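Local coordinates for protein ketosynthase (Streptomyces sp. MSC090213JE08, PDB 6KXD) that forms part of the ishigamide ketosynthase/chain length factor of a highly reducing type II polyketide synthase, consistent with a 3-oxoacyl-[acyl-carrier-protein] synthase-like role, at residues V287-P292 with D314-V319; Q336-V340 with A355-A359; D85-A91 with H156-A160. All blocks are in the same frame, centred on the assembly; numbering follows the deposited sequence.

Contact 1 (V287-P292 with D314-V319); sequences VWAAVP and DALSRV. With ACT (acetate ion), chain E.
In the thiolase-like fold, a strand of the sheet in the C-terminal half is met by a short helical turn and the loop that leaves it. Residues 289-291 are extended and pair in parallel with strand 354-360, while Trp288 (phi/psi -101/-32) turns a corner. The weakly bonded helix around 314-316 comes so close that the CA atoms of Ala289 and Ala315 are 4.1 Å apart, an approach that small alanine side chains permit. Ala290 N donates to Ala315 O at 2.8 Å, and Ala315 CA sits 3.2 Å from Trp288 O in a CA-H...O contact.

The Ala315 methyl enters a shallow notch between Val287 and Ala290, its CB 3.4 Å from Val287 O, 3.8 Å from Val287 CG1 and 4.2 Å from Ala290 CB. Leu316, chi1 m and chi2 t, brings CD2 to 3.9 Å from Ala290 CB and 4.1 Å from Pro292 CD. Val319 CG2 reaches Ala289 CB (4.1 Å) and Val291 CG2 (3.8 Å), and helix 332-344 lies beyond it.

At the outer end, Trp288 (chi1 t, chi2 86°) offers a flat face. Arg318, chi1 t with chi2 and chi3 both p, folds over it: guanidinium and indole planes differ by 4°, with Arg318 CZ 3.8 Å from the five-membered Trp288 ring centroid (cation-pi) and Arg318 CG 3.9 Å from the six-membered one (CH-pi). Arg318 NE (2.7 Å) and, weakly, NH2 (3.2 Å) donate to Trp288 O; NH2 also donates to acetate OXT (3.1 Å) and salt-bridges a phosphate, both ions probably from the crystallisation liquor. Water 1 bridges Ala290 O (2.6 Å) and Leu316 O (2.9 Å).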
# COMPACT_ATOMS: atom_id res chain seq x y z
N VAL B 287 -19.40 21.48 -13.45
CA VAL B 287 -18.57 20.40 -13.98
C VAL B 287 -18.63 20.43 -15.50
O VAL B 287 -19.69 20.36 -16.11
CB VAL B 287 -18.99 19.01 -13.46
CG1 VAL B 287 -18.14 17.94 -14.11
CG2 VAL B 287 -18.91 18.97 -11.95
N TRP B 288 -17.44 20.53 -16.10
CA TRP B 288 -17.28 20.66 -17.52
C TRP B 288 -16.91 19.32 -18.14
O TRP B 288 -17.28 19.04 -19.29
CB TRP B 288 -16.23 21.75 -17.78
CG TRP B 288 -15.81 21.95 -19.21
CD1 TRP B 288 -16.40 22.73 -20.16
CD2 TRP B 288 -14.65 21.37 -19.82
NE1 TRP B 288 -15.69 22.66 -21.33
CE2 TRP B 288 -14.62 21.82 -21.16
CE3 TRP B 288 -13.64 20.50 -19.37
CZ2 TRP B 288 -13.62 21.45 -22.04
CZ3 TRP B 288 -12.66 20.11 -20.26
CH2 TRP B 288 -12.65 20.59 -21.57
N ALA B 289 -16.18 18.51 -17.37
CA ALA B 289 -15.84 17.16 -17.81
C ALA B 289 -15.98 16.22 -16.62
O ALA B 289 -15.49 16.53 -15.52
CB ALA B 289 -14.43 17.11 -18.37
N ALA B 290 -16.73 15.14 -16.83
CA ALA B 290 -16.90 14.11 -15.84
C ALA B 290 -16.54 12.77 -16.47
O ALA B 290 -17.08 12.39 -17.50
CB ALA B 290 -18.32 14.09 -15.33
N VAL B 291 -15.61 12.06 -15.82
CA VAL B 291 -15.03 10.86 -16.36
C VAL B 291 -15.18 9.76 -15.33
O VAL B 291 -14.43 9.67 -14.38
CB VAL B 291 -13.56 11.05 -16.77
CG1 VAL B 291 -13.07 9.79 -17.41
CG2 VAL B 291 -13.40 12.24 -17.72
N PRO B 292 -16.21 8.91 -15.52
CA PRO B 292 -16.42 7.72 -14.70
C PRO B 292 -15.43 6.65 -15.12
O PRO B 292 -14.91 6.74 -16.21
CB PRO B 292 -17.87 7.29 -15.01
CG PRO B 292 -18.24 8.00 -16.27
CD PRO B 292 -17.24 9.11 -16.53
N ASP B 314 -23.51 17.49 -20.72
CA ASP B 314 -22.42 17.86 -21.60
C ASP B 314 -21.07 17.51 -20.97
O ASP B 314 -20.09 17.26 -21.72
CB ASP B 314 -22.42 19.35 -21.93
CG ASP B 314 -23.37 19.78 -23.03
OD1 ASP B 314 -24.00 18.92 -23.67
OD2 ASP B 314 -23.38 20.98 -23.28
N ALA B 315 -21.00 17.44 -19.64
CA ALA B 315 -19.75 17.03 -18.99
C ALA B 315 -19.41 15.56 -19.28
O ALA B 315 -18.24 15.16 -19.22
CB ALA B 315 -19.80 17.30 -17.51
N LEU B 316 -20.41 14.74 -19.61
CA LEU B 316 -20.14 13.33 -19.86
C LEU B 316 -19.76 13.07 -21.32
O LEU B 316 -19.14 12.05 -21.61
CB LEU B 316 -21.36 12.50 -19.46
CG LEU B 316 -21.58 12.34 -17.96
CD1 LEU B 316 -22.92 11.70 -17.71
CD2 LEU B 316 -20.51 11.49 -17.30
N SER B 317 -20.15 13.96 -22.23
CA SER B 317 -19.84 13.85 -23.66
C SER B 317 -18.52 14.53 -23.98
O SER B 317 -18.14 14.57 -25.12
CB SER B 317 -20.90 14.49 -24.50
OG SER B 317 -21.99 14.83 -23.70
N ARG B 318 -17.92 15.17 -23.00
CA ARG B 318 -16.75 15.98 -23.22
C ARG B 318 -15.52 15.08 -23.46
O ARG B 318 -14.63 15.45 -24.18
CB ARG B 318 -16.52 16.88 -22.00
CG ARG B 318 -15.66 18.09 -22.31
CD ARG B 318 -16.48 19.20 -22.91
NE ARG B 318 -17.33 19.75 -21.88
CZ ARG B 318 -18.36 20.55 -22.11
NH1 ARG B 318 -18.57 21.05 -23.31
NH2 ARG B 318 -19.17 20.86 -21.11
N VAL B 319 -15.48 13.92 -22.82
CA VAL B 319 -14.35 13.04 -22.89
C VAL B 319 -14.89 11.70 -23.34
O VAL B 319 -15.88 11.26 -22.78
CB VAL B 319 -13.68 12.90 -21.52
CG1 VAL B 319 -12.52 11.92 -21.54
CG2 VAL B 319 -13.26 14.24 -20.98
C ACT E . -21.24 23.86 -22.98
O ACT E . -22.03 24.00 -23.94
OXT ACT E . -21.32 22.84 -22.28
CH3 ACT E . -20.26 24.94 -22.63
O HOH W 1 -17.32 10.99 -19.62

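Contact 2 (Q336-V340 with A355-A359); sequences QIAAV and ALVCA
Helix 336-340 runs almost antiparallel to strand 355-359, at 159° between their N-to-C directions, with the axes 8.8 Å apart at closest approach. The nearest CA pairs are Gln336 with Val357 (6.4 Å) and Val340 with Ala355 (7.1 Å).

Apolar packing comes from the alternate strand residues whose CA-CB bonds face the helix. Val357, chi1 m, sits between Ile337 and Val340, its closest approaches being CG2 to Ile337 CG1 (3.8 Å) and CG1 to Val340 CG2 (3.9 Å). Val340 (chi1 t) also sets CG1 3.5 Å from Ala355 CB, a tight fit for which a methyl suffices. Beta-branched valine suits the extended strand, and on the helix it gives a compact side chain.

A single hydrogen bond joins the two segments. Gln336, chi1 m and chi2 t, stretches to the strand, where NE2 donates to Cys358 O at 2.8 Å. NE2 also bonds Val291 O on the neighbouring strand and OE1 bonds Ser332, so the buried amide is satisfied.

Leu356 and Cys358 point away, to helix 298-310, while Ile337 and Val357 reach helix 180-193. Helix 332-344, which leads into strand 354-360, lies in the central helical layer between two sheets, the alpha/beta layering of the thiolase fold.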
# COMPACT_ATOMS: atom_id res chain seq x y z
N GLN B 336 -8.07 8.21 -16.23
CA GLN B 336 -9.21 9.14 -16.23
C GLN B 336 -8.76 10.60 -16.10
O GLN B 336 -9.22 11.46 -16.86
CB GLN B 336 -10.20 8.76 -15.14
CG GLN B 336 -10.90 7.47 -15.49
CD GLN B 336 -11.57 6.91 -14.27
OE1 GLN B 336 -11.24 5.85 -13.78
NE2 GLN B 336 -12.52 7.65 -13.76
N ILE B 337 -7.86 10.84 -15.15
CA ILE B 337 -7.28 12.12 -14.94
C ILE B 337 -6.50 12.52 -16.20
O ILE B 337 -6.67 13.60 -16.68
CB ILE B 337 -6.43 12.14 -13.67
CG1 ILE B 337 -7.28 11.97 -12.41
CG2 ILE B 337 -5.64 13.43 -13.65
CD1 ILE B 337 -6.49 11.78 -11.16
N ALA B 338 -5.68 11.63 -16.73
CA ALA B 338 -4.94 11.90 -17.98
C ALA B 338 -5.88 12.22 -19.15
O ALA B 338 -5.56 13.12 -19.94
CB ALA B 338 -4.03 10.78 -18.33
N ALA B 339 -7.01 11.52 -19.27
CA ALA B 339 -7.97 11.81 -20.32
C ALA B 339 -8.49 13.24 -20.17
O ALA B 339 -8.66 13.95 -21.15
CB ALA B 339 -9.07 10.79 -20.35
N VAL B 340 -8.77 13.67 -18.94
CA VAL B 340 -9.19 15.03 -18.68
C VAL B 340 -8.10 16.01 -19.13
O VAL B 340 -8.41 17.00 -19.82
CB VAL B 340 -9.57 15.27 -17.21
CG1 VAL B 340 -9.74 16.75 -16.94
CG2 VAL B 340 -10.81 14.51 -16.80
N ALA B 355 -13.31 19.61 -13.61
CA ALA B 355 -13.45 18.26 -14.01
C ALA B 355 -13.60 17.38 -12.77
O ALA B 355 -13.09 17.61 -11.71
CB ALA B 355 -12.26 17.83 -14.83
N LEU B 356 -14.36 16.32 -12.95
CA LEU B 356 -14.65 15.34 -11.92
C LEU B 356 -14.28 13.97 -12.48
O LEU B 356 -14.71 13.62 -13.60
CB LEU B 356 -16.15 15.37 -11.60
CG LEU B 356 -16.60 14.53 -10.41
CD1 LEU B 356 -17.81 15.16 -9.76
CD2 LEU B 356 -16.97 13.13 -10.87
N VAL B 357 -13.52 13.21 -11.70
CA VAL B 357 -13.20 11.82 -12.07
C VAL B 357 -13.71 10.94 -10.94
O VAL B 357 -13.65 11.30 -9.81
CB VAL B 357 -11.71 11.61 -12.35
CG1 VAL B 357 -11.23 12.55 -13.43
CG2 VAL B 357 -10.85 11.71 -11.12
N CYS B 358 -14.31 9.81 -11.28
CA CYS B 358 -14.94 8.99 -10.32
C CYS B 358 -14.51 7.55 -10.64
O CYS B 358 -14.42 7.17 -11.82
CB CYS B 358 -16.46 9.11 -10.44
SG CYS B 358 -17.26 8.03 -9.23
N ALA B 359 -14.27 6.75 -9.60
CA ALA B 359 -14.03 5.33 -9.82
C ALA B 359 -14.67 4.53 -8.69
O ALA B 359 -14.84 5.03 -7.60
CB ALA B 359 -12.57 5.03 -9.89

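Contact 3 (D85-A91 with H156-A160); sequences DRLTALA and HAAGA
This is a buried helix-helix contact in the N-terminal half of the thiolase-like fold, where the start of helix 86-99 packs against the first turn of helix 156-165, itself resting on strand 114-119. The two axes come within 8.6 Å and cross at -38°, both running in broadly the same direction. The nearest CA atoms, those of Thr88 and Ala157, are 4.2 Å apart, a closeness that small residues allow.

Methyl groups form the apolar part. Ala91 CB lies 3.9 Å from Ala157 CB, and Thr88 CG2 lies 3.7 Å from Ala160 CB. Leu87, chi1 t and chi2 p, gives a looser margin, its CG 4.5 Å from Ala157 CB.

The polar part grows out of the helix start. Asp85, chi1 p, is the N-cap: its OD2 accepts from Thr88 N at 3.0 Å, meeting one of the amides that lack a partner in the first turn. Aspartate suits this place because its carboxylate is on a stem short enough to reach the amide three residues on. Thr88, chi1 m, turns its hydroxyl between two partners, giving its proton to Asp85 and receiving one from the imidazole. His156 (chi1 t) meets that hydroxyl with the edge of its ring, while Pro269 of the neighbouring subunit packs against His156. The resulting chain of hydrogen bonds runs from His156 ND1 to Thr88 OG1 (2.8 Å) and from Thr88 OG1 to Asp85 OD1 (2.8 Å).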
# COMPACT_ATOMS: atom_id res chain seq x y z
N ASP B 85 9.10 -7.69 -14.41
CA ASP B 85 7.67 -7.82 -14.61
C ASP B 85 7.16 -6.64 -15.44
O ASP B 85 7.66 -5.50 -15.39
CB ASP B 85 6.93 -7.90 -13.28
CG ASP B 85 7.17 -6.66 -12.45
OD1 ASP B 85 8.34 -6.35 -12.16
OD2 ASP B 85 6.18 -5.97 -12.13
N ARG B 86 6.09 -6.89 -16.17
CA ARG B 86 5.54 -5.94 -17.06
C ARG B 86 5.04 -4.73 -16.26
O ARG B 86 5.18 -3.63 -16.73
CB ARG B 86 4.46 -6.63 -17.87
CG ARG B 86 3.85 -5.77 -18.95
CD ARG B 86 2.92 -6.67 -19.73
NE ARG B 86 2.30 -5.99 -20.82
CZ ARG B 86 2.84 -5.81 -22.01
NH1 ARG B 86 4.04 -6.31 -22.27
NH2 ARG B 86 2.19 -5.12 -22.93
N LEU B 87 4.51 -4.94 -15.05
CA LEU B 87 3.95 -3.87 -14.26
C LEU B 87 5.05 -2.84 -13.99
O LEU B 87 4.93 -1.65 -14.32
CB LEU B 87 3.38 -4.41 -12.95
CG LEU B 87 2.93 -3.34 -11.97
CD1 LEU B 87 1.78 -2.54 -12.57
CD2 LEU B 87 2.53 -3.97 -10.65
N THR B 88 6.18 -3.35 -13.51
CA THR B 88 7.31 -2.51 -13.25
C THR B 88 7.73 -1.81 -14.53
O THR B 88 8.04 -0.59 -14.50
CB THR B 88 8.49 -3.25 -12.63
OG1 THR B 88 8.17 -3.66 -11.30
CG2 THR B 88 9.74 -2.38 -12.59
N ALA B 89 7.80 -2.56 -15.61
CA ALA B 89 8.27 -1.99 -16.88
C ALA B 89 7.36 -0.84 -17.29
O ALA B 89 7.83 0.21 -17.72
CB ALA B 89 8.31 -3.05 -17.95
N LEU B 90 6.05 -1.04 -17.16
CA LEU B 90 5.15 0.02 -17.57
C LEU B 90 5.36 1.28 -16.74
O LEU B 90 5.28 2.41 -17.27
CB LEU B 90 3.72 -0.47 -17.37
CG LEU B 90 3.29 -1.53 -18.37
CD1 LEU B 90 2.02 -2.16 -17.82
CD2 LEU B 90 3.09 -0.97 -19.75
N ALA B 91 5.52 1.10 -15.42
CA ALA B 91 5.74 2.18 -14.50
C ALA B 91 7.03 2.90 -14.89
O ALA B 91 7.09 4.15 -14.86
CB ALA B 91 5.84 1.71 -13.08
N HIS B 156 7.47 -3.08 -5.75
CA HIS B 156 8.64 -3.10 -6.59
C HIS B 156 8.60 -2.00 -7.67
O HIS B 156 9.64 -1.39 -7.91
CB HIS B 156 8.85 -4.42 -7.29
CG HIS B 156 10.13 -4.39 -8.05
ND1 HIS B 156 10.19 -4.12 -9.40
CD2 HIS B 156 11.41 -4.51 -7.62
CE1 HIS B 156 11.48 -4.14 -9.78
NE2 HIS B 156 12.22 -4.38 -8.73
N ALA B 157 7.46 -1.79 -8.34
CA ALA B 157 7.41 -0.75 -9.39
C ALA B 157 7.78 0.63 -8.81
O ALA B 157 8.61 1.37 -9.41
CB ALA B 157 6.07 -0.74 -10.10
N ALA B 158 7.25 0.99 -7.63
CA ALA B 158 7.49 2.28 -7.06
C ALA B 158 8.98 2.40 -6.70
O ALA B 158 9.60 3.42 -6.95
CB ALA B 158 6.57 2.51 -5.89
N GLY B 159 9.52 1.34 -6.10
CA GLY B 159 10.91 1.23 -5.69
C GLY B 159 11.85 1.29 -6.89
O GLY B 159 12.89 1.98 -6.83
N ALA B 160 11.49 0.57 -7.95
CA ALA B 160 12.27 0.57 -9.20
C ALA B 160 12.32 1.99 -9.79
O ALA B 160 13.37 2.41 -10.34
CB ALA B 160 11.73 -0.38 -10.23

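How the contacts relate
Contacts 1 and 2 share a neighbourhood, their centres 9 Å apart. They meet across parallel strands 287-291 and 354-360, where Ala289 O lies 2.8 Å from Leu356 N and one glutamine side chain ties the two contacts together. Contact 3 lies on the opposite side of the chain's centre, its centre about 31 Å from that of contact 1 and 23 Å from that of contact 2. All three are largely buried, but contact 1 opens outward at Arg318 and so uses charge, an indole face and bound ions. Contact 2, deep between layers, relies on branched aliphatics and one amide; contact 3 combines small methyls with an N-cap and a short hydrogen-bond chain near the neighbouring subunit.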